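Local coordinates for protein sugar-binding transcriptional regulator, LacI family (Enterococcus faecalis, PDB 3CS3) that probably regulates transcription as a LacI-family repressor, with a periplasmic-binding-protein-like domain that is likely to sense a sugar, at residues N9-Y14 and G60-D65; G80-V85 and H92-Q97; A35-E40 and K242-M247; V98-R103 and G130-E135. All blocks are in the same frame, centred on the assembly; numbering follows the deposited sequence.

Contact 1: N9-Y14 and G60-D65; sequences NIIGVY and GAIILD
The Tyr14 ring has Ala61 CB and the carbonyl Ile62 O at its edge, near its plane. Ile63 CD1 approaches the same ring obliquely, 3.7 Å from Tyr14 CD2. With Tyr14 CG beside its backbone N (chi1 -68°), the ring lies on the face of Ala61 and Ile63. Phe68 adds an edge-to-face ring contact from outside the two strands. Tyr14, Ala61 and Ile63 share this face of the sheet; Ile11, Val13 and Ile62 are on the opposite one. There Ile11 CG2 meets Ile62 CG1 at 4.0 Å. Helix 23-35 packs on all three residues, and Ile243 of helix 232-247 on Ile11 and Ile62.

The backbones are joined by four bonds that alternate between the strands. Gly12 N donates to Gly60 O (2.9 Å), and Ile62 N donates to Gly12 O (2.9 Å). Tyr14 N then reaches Ile62 O, and Leu64 N reaches Tyr14 O at 2.8 Å. Beyond the last bond, Asp65 CB rests near Tyr14 O, while Asp65 OD1 bonds Thr67 OG1. Strand 10-15 lies between strands 40-45 and 60-64. Such buried, parallel central strands with helices on their faces are typical of the Rossmann-like subdomains of periplasmic-binding-protein folds.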
# COMPACT_ATOMS: atom_id res chain seq x y z
N ASN A 9 5.49 -16.75 -18.76
CA ASN A 9 4.32 -16.76 -17.87
C ASN A 9 4.32 -15.72 -16.74
O ASN A 9 3.91 -15.99 -15.60
CB ASN A 9 3.82 -18.18 -17.48
CG ASN A 9 4.77 -18.97 -16.58
OD1 ASN A 9 4.73 -20.20 -16.59
ND2 ASN A 9 5.59 -18.29 -15.78
N ILE A 10 4.75 -14.51 -17.09
CA ILE A 10 4.79 -13.36 -16.18
C ILE A 10 4.05 -12.17 -16.78
O ILE A 10 4.27 -11.80 -17.95
CB ILE A 10 6.24 -12.97 -15.77
CG1 ILE A 10 6.92 -14.13 -15.04
CG2 ILE A 10 6.25 -11.76 -14.83
CD1 ILE A 10 8.43 -14.05 -14.98
N ILE A 11 3.15 -11.59 -16.00
CA ILE A 11 2.47 -10.35 -16.38
C ILE A 11 3.08 -9.20 -15.60
O ILE A 11 3.22 -9.28 -14.38
CB ILE A 11 0.93 -10.45 -16.15
CG1 ILE A 11 0.32 -11.63 -16.93
CG2 ILE A 11 0.22 -9.13 -16.50
CD1 ILE A 11 0.51 -11.57 -18.46
N GLY A 12 3.47 -8.14 -16.31
CA GLY A 12 3.92 -6.91 -15.66
C GLY A 12 2.74 -6.03 -15.29
O GLY A 12 1.88 -5.75 -16.11
N VAL A 13 2.68 -5.62 -14.03
CA VAL A 13 1.60 -4.77 -13.56
C VAL A 13 2.17 -3.40 -13.23
O VAL A 13 3.01 -3.26 -12.34
CB VAL A 13 0.85 -5.39 -12.37
CG1 VAL A 13 -0.25 -4.47 -11.87
CG2 VAL A 13 0.26 -6.75 -12.75
N TYR A 14 1.73 -2.38 -13.97
CA TYR A 14 2.28 -1.04 -13.83
C TYR A 14 1.33 -0.13 -13.06
O TYR A 14 0.28 0.27 -13.57
CB TYR A 14 2.67 -0.47 -15.20
CG TYR A 14 3.83 -1.22 -15.81
CD1 TYR A 14 5.14 -0.81 -15.57
CD2 TYR A 14 3.63 -2.36 -16.60
CE1 TYR A 14 6.22 -1.50 -16.10
CE2 TYR A 14 4.69 -3.06 -17.13
CZ TYR A 14 5.99 -2.62 -16.88
OH TYR A 14 7.06 -3.30 -17.41
N GLY A 60 2.86 -9.96 -20.97
CA GLY A 60 1.83 -8.94 -21.17
C GLY A 60 1.75 -7.98 -20.00
O GLY A 60 2.37 -8.20 -18.97
N ALA A 61 0.96 -6.92 -20.16
CA ALA A 61 0.89 -5.89 -19.12
C ALA A 61 -0.53 -5.56 -18.69
O ALA A 61 -1.46 -5.58 -19.50
CB ALA A 61 1.63 -4.62 -19.57
N ILE A 62 -0.68 -5.26 -17.40
CA ILE A 62 -1.88 -4.65 -16.86
C ILE A 62 -1.48 -3.27 -16.34
O ILE A 62 -0.61 -3.16 -15.48
CB ILE A 62 -2.51 -5.51 -15.73
CG1 ILE A 62 -3.03 -6.83 -16.29
CG2 ILE A 62 -3.64 -4.75 -15.03
CD1 ILE A 62 -3.40 -7.85 -15.22
N ILE A 63 -2.10 -2.22 -16.89
CA ILE A 63 -1.68 -0.84 -16.60
C ILE A 63 -2.73 -0.05 -15.81
O ILE A 63 -3.87 0.14 -16.26
CB ILE A 63 -1.36 -0.04 -17.90
CG1 ILE A 63 -0.54 -0.87 -18.90
CG2 ILE A 63 -0.72 1.33 -17.57
CD1 ILE A 63 0.94 -0.93 -18.63
N LEU A 64 -2.33 0.41 -14.62
CA LEU A 64 -3.08 1.41 -13.88
C LEU A 64 -2.12 2.51 -13.43
O LEU A 64 -1.66 2.53 -12.28
CB LEU A 64 -3.82 0.77 -12.69
CG LEU A 64 -4.66 1.57 -11.68
CD1 LEU A 64 -5.31 2.83 -12.25
CD2 LEU A 64 -5.70 0.68 -11.06
N ASP A 65 -1.81 3.43 -14.35
CA ASP A 65 -0.83 4.48 -14.13
C ASP A 65 -1.03 5.57 -15.19
O ASP A 65 -0.71 5.35 -16.35
CB ASP A 65 0.59 3.91 -14.24
CG ASP A 65 1.68 4.93 -13.93
OD1 ASP A 65 1.38 6.08 -13.53
OD2 ASP A 65 2.87 4.57 -14.09

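Contact 2: G80-V85 and H92-Q97; sequences GHSIVV and HRNIRQ. With SO4 (sulfate ion), chain B; SO4 (sulfate ion), chain E.
Strands 82-85 and 95-97 run parallel, 22° apart, with Ile83 paired to Ile95, Val84 to Arg96 and Val85 to Gln97. Ile83 N bonds Asn94 O at 2.9 Å. Arg96 N bonds Ile83 O at 3.0 Å. Val85 N bonds Arg96 O at 2.8 Å. Val85 CG1 is anti to the carbonyl carbon (chi1 -73°), which leaves CG2 between the backbone N and the carbonyl carbon. There CG2 meets Ile95 CG2 at 4.0 Å and also touches Gln97 CG. Ile83 is on the same face, with its CB near Ile95 CG1, and helix 70-78 packs on it through Ile73 and Phe76. Val84 and Arg96 are on the other face, which helix 232-247 covers. These are adjacent parallel strands of the large mixed sheet of the periplasmic-binding-protein-like fold, and strand 82-85 also bonds strand 60-64.

A type II turn from His92 to Ile95 leads into the second strand. Asn94, in this turn, takes a bond from Ser82 OG on its OD1 (3.2 Å), with the hydroxyl above the amide carbonyl plane. Asn94 N bonds O2 of the chain B sulfate at 3.0 Å.

The guanidinium edge of Arg96 meets two sulfates, both probably from the crystallisation liquor. NH1 bonds O3 of the chain B sulfate at 2.8 Å, and also gives a bond to Ile95 O. NH2 bonds both ions, reaching O2 of the chain E sulfate at 2.9 Å.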
# COMPACT_ATOMS: atom_id res chain seq x y z
N GLY A 80 3.84 -7.21 -30.29
CA GLY A 80 3.27 -8.52 -29.98
C GLY A 80 2.76 -8.75 -28.57
O GLY A 80 2.16 -9.79 -28.29
N HIS A 81 3.00 -7.80 -27.67
CA HIS A 81 2.56 -7.93 -26.28
C HIS A 81 1.10 -7.51 -26.10
O HIS A 81 0.67 -6.50 -26.66
CB HIS A 81 3.44 -7.11 -25.34
CG HIS A 81 4.86 -7.55 -25.31
ND1 HIS A 81 5.83 -6.99 -26.11
CD2 HIS A 81 5.49 -8.49 -24.56
CE1 HIS A 81 7.00 -7.57 -25.87
NE2 HIS A 81 6.82 -8.48 -24.93
N SER A 82 0.37 -8.29 -25.31
CA SER A 82 -1.02 -7.99 -25.00
C SER A 82 -1.11 -7.07 -23.79
O SER A 82 -0.36 -7.24 -22.83
CB SER A 82 -1.78 -9.28 -24.73
OG SER A 82 -1.94 -10.00 -25.94
N ILE A 83 -2.04 -6.11 -23.82
CA ILE A 83 -2.18 -5.14 -22.73
C ILE A 83 -3.64 -4.95 -22.28
O ILE A 83 -4.53 -4.82 -23.11
CB ILE A 83 -1.54 -3.77 -23.10
CG1 ILE A 83 -0.05 -3.92 -23.39
CG2 ILE A 83 -1.70 -2.77 -21.96
CD1 ILE A 83 0.49 -2.90 -24.34
N VAL A 84 -3.86 -4.96 -20.97
CA VAL A 84 -5.14 -4.52 -20.41
C VAL A 84 -4.95 -3.19 -19.67
O VAL A 84 -4.12 -3.08 -18.77
CB VAL A 84 -5.79 -5.61 -19.52
CG1 VAL A 84 -7.05 -5.09 -18.87
CG2 VAL A 84 -6.12 -6.83 -20.35
N VAL A 85 -5.70 -2.17 -20.08
CA VAL A 85 -5.67 -0.88 -19.41
C VAL A 85 -6.83 -0.75 -18.43
O VAL A 85 -7.96 -1.18 -18.71
CB VAL A 85 -5.63 0.32 -20.40
CG1 VAL A 85 -4.26 0.43 -21.05
CG2 VAL A 85 -6.71 0.21 -21.45
N HIS A 92 -6.96 0.53 -30.13
CA HIS A 92 -5.86 -0.26 -30.68
C HIS A 92 -6.09 -1.75 -30.49
O HIS A 92 -6.66 -2.18 -29.49
CB HIS A 92 -4.55 0.17 -30.02
CG HIS A 92 -3.32 -0.26 -30.75
ND1 HIS A 92 -2.56 -1.34 -30.37
CD2 HIS A 92 -2.71 0.26 -31.85
CE1 HIS A 92 -1.54 -1.47 -31.19
NE2 HIS A 92 -1.60 -0.51 -32.10
N ARG A 93 -5.65 -2.54 -31.47
CA ARG A 93 -5.68 -3.99 -31.34
C ARG A 93 -4.59 -4.42 -30.36
O ARG A 93 -3.60 -3.71 -30.18
CB ARG A 93 -5.51 -4.69 -32.70
CG ARG A 93 -4.23 -4.35 -33.46
CD ARG A 93 -3.89 -5.44 -34.47
NE ARG A 93 -3.47 -6.67 -33.81
CZ ARG A 93 -3.20 -7.82 -34.44
NH1 ARG A 93 -2.82 -8.88 -33.74
NH2 ARG A 93 -3.31 -7.90 -35.76
N ASN A 94 -4.81 -5.57 -29.72
CA ASN A 94 -3.97 -6.08 -28.61
C ASN A 94 -4.15 -5.37 -27.26
O ASN A 94 -3.46 -5.70 -26.30
CB ASN A 94 -2.48 -6.16 -29.00
CG ASN A 94 -2.05 -7.57 -29.34
OD1 ASN A 94 -2.53 -8.55 -28.76
ND2 ASN A 94 -1.13 -7.68 -30.29
N ILE A 95 -5.06 -4.40 -27.20
CA ILE A 95 -5.37 -3.72 -25.95
C ILE A 95 -6.85 -3.85 -25.60
O ILE A 95 -7.71 -3.71 -26.47
CB ILE A 95 -4.91 -2.23 -25.94
CG1 ILE A 95 -3.48 -2.10 -26.49
CG2 ILE A 95 -4.97 -1.66 -24.52
CD1 ILE A 95 -3.00 -0.68 -26.70
N ARG A 96 -7.15 -4.16 -24.34
CA ARG A 96 -8.52 -4.17 -23.83
C ARG A 96 -8.64 -3.29 -22.59
O ARG A 96 -7.63 -2.91 -22.01
CB ARG A 96 -8.97 -5.59 -23.51
CG ARG A 96 -9.07 -6.48 -24.73
CD ARG A 96 -10.11 -5.98 -25.75
NE ARG A 96 -10.29 -7.00 -26.78
CZ ARG A 96 -9.61 -7.04 -27.92
NH1 ARG A 96 -8.73 -6.09 -28.21
NH2 ARG A 96 -9.82 -8.03 -28.78
N GLN A 97 -9.88 -2.98 -22.20
CA GLN A 97 -10.14 -2.08 -21.07
C GLN A 97 -10.94 -2.78 -19.99
O GLN A 97 -11.94 -3.43 -20.28
CB GLN A 97 -10.95 -0.87 -21.51
CG GLN A 97 -10.44 -0.12 -22.72
CD GLN A 97 -11.53 0.70 -23.40
OE1 GLN A 97 -11.33 1.22 -24.50
NE2 GLN A 97 -12.69 0.82 -22.75
S SO4 B . -7.23 -7.87 -31.14
O1 SO4 B . -6.81 -7.85 -32.54
O2 SO4 B . -6.08 -8.18 -30.30
O3 SO4 B . -7.78 -6.57 -30.79
O4 SO4 B . -8.25 -8.90 -30.95
S SO4 E . -13.06 -9.31 -28.46
O1 SO4 E . -13.31 -8.05 -27.77
O2 SO4 E . -11.84 -9.93 -27.94
O3 SO4 E . -14.18 -10.22 -28.26
O4 SO4 E . -12.90 -9.04 -29.89

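Contact 3: A35-E40 and K242-M247; sequences ALFDYE and KIIHLM
Ile244 lays two methyl groups over two aromatic rings, CG2 on Phe37 and CD1 on Tyr39. Both are CH-pi contacts. They join the loop after helix 23-35 to the last turns of helix 232-247, in the subdomain built on the large mixed sheet. The loop starts with a Schellman motif: Asp38, with positive phi, is its C-prime residue, Tyr39 N bonds Leu34 O, and Asp38 N bonds Ala35 O. The side chains of Phe37 and Tyr39, flanking Asp38, both point toward helix 232-247.

Ile244 CG2 sits 3.8 Å from the centroid of the Phe37 ring, over its centre. Ile244 CG1 comes 3.6 Å from Phe37 CD2. Chi1 of Ile244 (-63°) sets both branches against Phe37, with CG2 anti to the backbone N and CG1 anti to the carbonyl carbon. Chi2 (-52°) then places CD1 over the Tyr39 ring, offset toward the rim, 3.7 Å from Tyr39 CD2. The Tyr39 and Ile244 side chains run alongside each other in opposite senses. Phe37 O lies in plane at the edge of the Tyr39 ring.

His245 touches the Phe37 ring more loosely, through CE1. Leu34 packs against both Tyr39 and Ile244. No hydrogen bond crosses between the segments. Met247 makes a Met-aromatic contact with Tyr39, oblique to the ring, and its SD comes 3.5 Å from Tyr39 OH.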
# COMPACT_ATOMS: atom_id res chain seq x y z
N ALA A 35 -3.06 -17.10 -11.34
CA ALA A 35 -2.61 -18.40 -10.82
C ALA A 35 -3.38 -19.58 -11.41
O ALA A 35 -2.81 -20.66 -11.59
CB ALA A 35 -2.67 -18.44 -9.30
N LEU A 36 -4.66 -19.36 -11.71
CA LEU A 36 -5.52 -20.38 -12.34
C LEU A 36 -5.01 -20.80 -13.72
O LEU A 36 -5.24 -21.93 -14.16
CB LEU A 36 -6.96 -19.87 -12.47
CG LEU A 36 -7.75 -19.61 -11.18
CD1 LEU A 36 -9.03 -18.84 -11.50
CD2 LEU A 36 -8.05 -20.90 -10.44
N PHE A 37 -4.31 -19.88 -14.39
CA PHE A 37 -3.71 -20.14 -15.69
C PHE A 37 -2.19 -20.31 -15.60
O PHE A 37 -1.49 -20.19 -16.61
CB PHE A 37 -4.07 -19.01 -16.66
CG PHE A 37 -5.54 -18.89 -16.93
CD1 PHE A 37 -6.17 -19.78 -17.79
CD2 PHE A 37 -6.29 -17.89 -16.32
CE1 PHE A 37 -7.53 -19.68 -18.04
CE2 PHE A 37 -7.65 -17.78 -16.56
CZ PHE A 37 -8.28 -18.67 -17.42
N ASP A 38 -1.70 -20.59 -14.39
CA ASP A 38 -0.26 -20.74 -14.09
C ASP A 38 0.60 -19.53 -14.47
O ASP A 38 1.76 -19.68 -14.89
CB ASP A 38 0.32 -22.03 -14.69
CG ASP A 38 -0.45 -23.27 -14.29
OD1 ASP A 38 -0.98 -23.96 -15.19
OD2 ASP A 38 -0.53 -23.55 -13.07
N TYR A 39 0.03 -18.33 -14.35
CA TYR A 39 0.77 -17.10 -14.58
C TYR A 39 1.13 -16.45 -13.26
O TYR A 39 0.48 -16.68 -12.24
CB TYR A 39 -0.03 -16.13 -15.45
CG TYR A 39 0.25 -16.26 -16.93
CD1 TYR A 39 0.93 -15.26 -17.62
CD2 TYR A 39 -0.15 -17.39 -17.64
CE1 TYR A 39 1.19 -15.38 -18.98
CE2 TYR A 39 0.10 -17.52 -19.00
CZ TYR A 39 0.78 -16.52 -19.67
OH TYR A 39 1.03 -16.65 -21.02
N GLU A 40 2.18 -15.65 -13.28
CA GLU A 40 2.58 -14.86 -12.13
C GLU A 40 2.73 -13.40 -12.51
O GLU A 40 2.69 -13.04 -13.69
CB GLU A 40 3.88 -15.39 -11.53
CG GLU A 40 3.69 -16.59 -10.61
CD GLU A 40 4.98 -17.01 -9.93
OE1 GLU A 40 6.05 -16.94 -10.57
OE2 GLU A 40 4.91 -17.43 -8.75
N LYS A 242 -8.91 -11.26 -18.60
CA LYS A 242 -8.91 -10.54 -19.86
C LYS A 242 -7.56 -10.58 -20.54
O LYS A 242 -7.50 -10.65 -21.76
CB LYS A 242 -9.31 -9.08 -19.64
CG LYS A 242 -10.19 -8.51 -20.74
CD LYS A 242 -11.61 -8.27 -20.25
CE LYS A 242 -12.38 -9.56 -20.00
NZ LYS A 242 -13.83 -9.39 -20.21
N ILE A 243 -6.48 -10.51 -19.76
CA ILE A 243 -5.12 -10.55 -20.32
C ILE A 243 -4.76 -11.95 -20.84
O ILE A 243 -4.12 -12.08 -21.88
CB ILE A 243 -4.05 -9.92 -19.34
CG1 ILE A 243 -2.71 -9.71 -20.04
CG2 ILE A 243 -3.83 -10.74 -18.08
CD1 ILE A 243 -2.64 -8.44 -20.78
N ILE A 244 -5.20 -12.99 -20.13
CA ILE A 244 -5.03 -14.37 -20.59
C ILE A 244 -5.78 -14.59 -21.90
O ILE A 244 -5.16 -14.95 -22.90
CB ILE A 244 -5.48 -15.40 -19.52
CG1 ILE A 244 -4.62 -15.30 -18.25
CG2 ILE A 244 -5.47 -16.83 -20.09
CD1 ILE A 244 -3.11 -15.35 -18.47
N HIS A 245 -7.09 -14.33 -21.90
CA HIS A 245 -7.94 -14.49 -23.08
C HIS A 245 -7.43 -13.70 -24.28
O HIS A 245 -7.43 -14.21 -25.39
CB HIS A 245 -9.39 -14.10 -22.76
CG HIS A 245 -10.15 -15.14 -21.99
ND1 HIS A 245 -9.64 -15.78 -20.89
CD2 HIS A 245 -11.40 -15.63 -22.16
CE1 HIS A 245 -10.53 -16.63 -20.42
NE2 HIS A 245 -11.61 -16.56 -21.17
N LEU A 246 -6.98 -12.47 -24.03
CA LEU A 246 -6.48 -11.59 -25.08
C LEU A 246 -5.19 -12.11 -25.73
O LEU A 246 -5.04 -12.03 -26.95
CB LEU A 246 -6.29 -10.16 -24.54
CG LEU A 246 -5.66 -9.05 -25.39
CD1 LEU A 246 -6.51 -8.74 -26.61
CD2 LEU A 246 -5.48 -7.82 -24.53
N MET A 247 -4.29 -12.65 -24.92
CA MET A 247 -3.01 -13.13 -25.44
C MET A 247 -3.11 -14.53 -26.05
O MET A 247 -2.20 -14.97 -26.75
CB MET A 247 -1.88 -12.99 -24.41
CG MET A 247 -1.61 -14.17 -23.49
SD MET A 247 -0.48 -13.72 -22.14
CE MET A 247 0.34 -12.29 -22.83

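Contact 4: V98-R103 and G130-E135; sequences VLLDNR and GYDSQE
Asn102 ND2 meets Asp132 OD1 from well above the carboxylate plane, at 2.9 Å. The amide and carboxylate planes are 62° apart. Arg136 NH2 holds the other end of the amide, Asn102 OD1, which should fix its rotation. Asp132 OD1 has a second donor in a water, 2.7 Å away, that also accepts from Leu100 N. Asp132 OD2 bonds a glycerol that probably comes from the crystallisation liquor.

In a salt bridge, Arg103 NE donates to Glu135 OE1 at 2.8 Å, with the oxygen in the guanidinium plane but NE above the carboxylate plane. The second bond, Arg103 NH2 to Glu135 OE2, is weak. Glu135 CG, placed by chi1 (-68°), lies over one face of the Tyr131 ring, offset toward the rim. Chi2 (-81°) turns CD toward Arg103. Another water receives a weak bond from Asn102 ND2 and donates to Glu135 OE1. Leu99 CD1 touches Tyr131 CE2 at 3.7 Å, and Asn102 CB packs on Glu135 CB at 3.6 Å.

The contact joins the end of strand 95-100 and the start of helix 102-115 to the start of helix 131-146. The glycerol's place is consistent with a ligand cleft between subdomains, as in related regulators.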
# COMPACT_ATOMS: atom_id res chain seq x y z
N VAL A 98 -10.51 -2.64 -18.74
CA VAL A 98 -11.36 -2.97 -17.59
C VAL A 98 -11.42 -1.73 -16.70
O VAL A 98 -10.54 -1.50 -15.87
CB VAL A 98 -10.90 -4.22 -16.79
CG1 VAL A 98 -11.94 -4.59 -15.74
CG2 VAL A 98 -10.67 -5.41 -17.71
N LEU A 99 -12.47 -0.94 -16.88
CA LEU A 99 -12.54 0.39 -16.28
C LEU A 99 -13.59 0.49 -15.19
O LEU A 99 -14.57 -0.26 -15.19
CB LEU A 99 -12.85 1.43 -17.37
CG LEU A 99 -11.95 1.47 -18.61
CD1 LEU A 99 -12.42 2.56 -19.54
CD2 LEU A 99 -10.49 1.67 -18.24
N LEU A 100 -13.39 1.41 -14.25
CA LEU A 100 -14.44 1.72 -13.28
C LEU A 100 -15.55 2.48 -13.98
O LEU A 100 -15.31 3.26 -14.91
CB LEU A 100 -13.90 2.58 -12.13
CG LEU A 100 -12.79 2.03 -11.25
CD1 LEU A 100 -12.42 3.06 -10.20
CD2 LEU A 100 -13.20 0.73 -10.59
N ASP A 101 -16.78 2.24 -13.54
CA ASP A 101 -17.91 3.05 -13.95
C ASP A 101 -17.85 4.41 -13.23
O ASP A 101 -18.51 4.63 -12.20
CB ASP A 101 -19.22 2.31 -13.64
CG ASP A 101 -20.44 3.03 -14.17
OD1 ASP A 101 -20.36 3.64 -15.26
OD2 ASP A 101 -21.48 2.97 -13.49
N ASN A 102 -17.03 5.31 -13.78
CA ASN A 102 -16.81 6.64 -13.22
C ASN A 102 -18.04 7.53 -13.31
O ASN A 102 -18.30 8.33 -12.42
CB ASN A 102 -15.64 7.32 -13.93
CG ASN A 102 -14.31 6.65 -13.66
OD1 ASN A 102 -13.93 6.43 -12.51
ND2 ASN A 102 -13.59 6.33 -14.72
N ARG A 103 -18.80 7.37 -14.39
CA ARG A 103 -20.03 8.12 -14.61
C ARG A 103 -21.13 7.75 -13.63
O ARG A 103 -21.78 8.63 -13.08
CB ARG A 103 -20.48 7.99 -16.07
CG ARG A 103 -19.44 8.59 -17.02
CD ARG A 103 -19.87 8.61 -18.47
NE ARG A 103 -18.98 9.48 -19.25
CZ ARG A 103 -19.35 10.64 -19.79
NH1 ARG A 103 -20.59 11.08 -19.67
NH2 ARG A 103 -18.46 11.35 -20.48
N GLY A 130 -5.64 12.66 -16.59
CA GLY A 130 -6.09 11.32 -16.21
C GLY A 130 -7.56 11.09 -16.49
O GLY A 130 -8.41 11.86 -16.04
N TYR A 131 -7.85 10.01 -17.22
CA TYR A 131 -9.20 9.67 -17.70
C TYR A 131 -10.27 9.57 -16.61
O TYR A 131 -11.40 10.02 -16.82
CB TYR A 131 -9.12 8.37 -18.50
CG TYR A 131 -10.44 7.71 -18.84
CD1 TYR A 131 -11.18 8.12 -19.94
CD2 TYR A 131 -10.93 6.65 -18.07
CE1 TYR A 131 -12.39 7.51 -20.27
CE2 TYR A 131 -12.13 6.04 -18.38
CZ TYR A 131 -12.86 6.47 -19.48
OH TYR A 131 -14.05 5.87 -19.80
N ASP A 132 -9.92 8.96 -15.48
CA ASP A 132 -10.87 8.70 -14.39
C ASP A 132 -11.41 9.98 -13.78
O ASP A 132 -12.60 10.06 -13.46
CB ASP A 132 -10.23 7.85 -13.29
CG ASP A 132 -10.22 6.36 -13.61
OD1 ASP A 132 -10.69 5.95 -14.69
OD2 ASP A 132 -9.75 5.60 -12.74
N SER A 133 -10.53 10.96 -13.63
CA SER A 133 -10.89 12.27 -13.12
C SER A 133 -11.72 13.06 -14.15
O SER A 133 -12.69 13.71 -13.78
CB SER A 133 -9.64 13.05 -12.72
OG SER A 133 -9.98 14.25 -12.07
N GLN A 134 -11.33 12.97 -15.43
CA GLN A 134 -12.06 13.58 -16.55
C GLN A 134 -13.53 13.15 -16.62
O GLN A 134 -14.42 13.99 -16.73
CB GLN A 134 -11.41 13.24 -17.89
CG GLN A 134 -10.10 13.95 -18.18
CD GLN A 134 -9.42 13.44 -19.44
OE1 GLN A 134 -9.82 12.42 -20.02
NE2 GLN A 134 -8.38 14.14 -19.87
N GLU A 135 -13.75 11.84 -16.55
CA GLU A 135 -15.10 11.27 -16.55
C GLU A 135 -15.89 11.68 -15.32
O GLU A 135 -17.07 11.99 -15.43
CB GLU A 135 -15.02 9.74 -16.59
CG GLU A 135 -14.48 9.19 -17.87
CD GLU A 135 -15.53 9.13 -18.96
OE1 GLU A 135 -16.47 8.30 -18.83
OE2 GLU A 135 -15.42 9.89 -19.93
O HOH W 1 -10.94 3.28 -14.53
O HOH W 2 -15.90 6.02 -17.11

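Contacts 1 and 2 are buried pairings within one sheet, in which strands 60-64 and 82-85 are neighbours: Ala61 O bonds Val84 N, and Ile63 N bonds Val84 O. Contact 3 lies at the surface and is mainly apolar, but its helix reaches the sheet, where Ile243 CD1 packs on Ala61 O and Ser82 O. Just after its loop, Glu40 O bonds Ile11 N, pairing the start of strand 40-45 with strand 10-15. Contact 4 continues strand 95-100 from contact 2 and is partly buried, with mostly polar and charged side-chain bonds and waters. Its centre is about 7 Å from the chain centre, against 17 to 23 Å for the others.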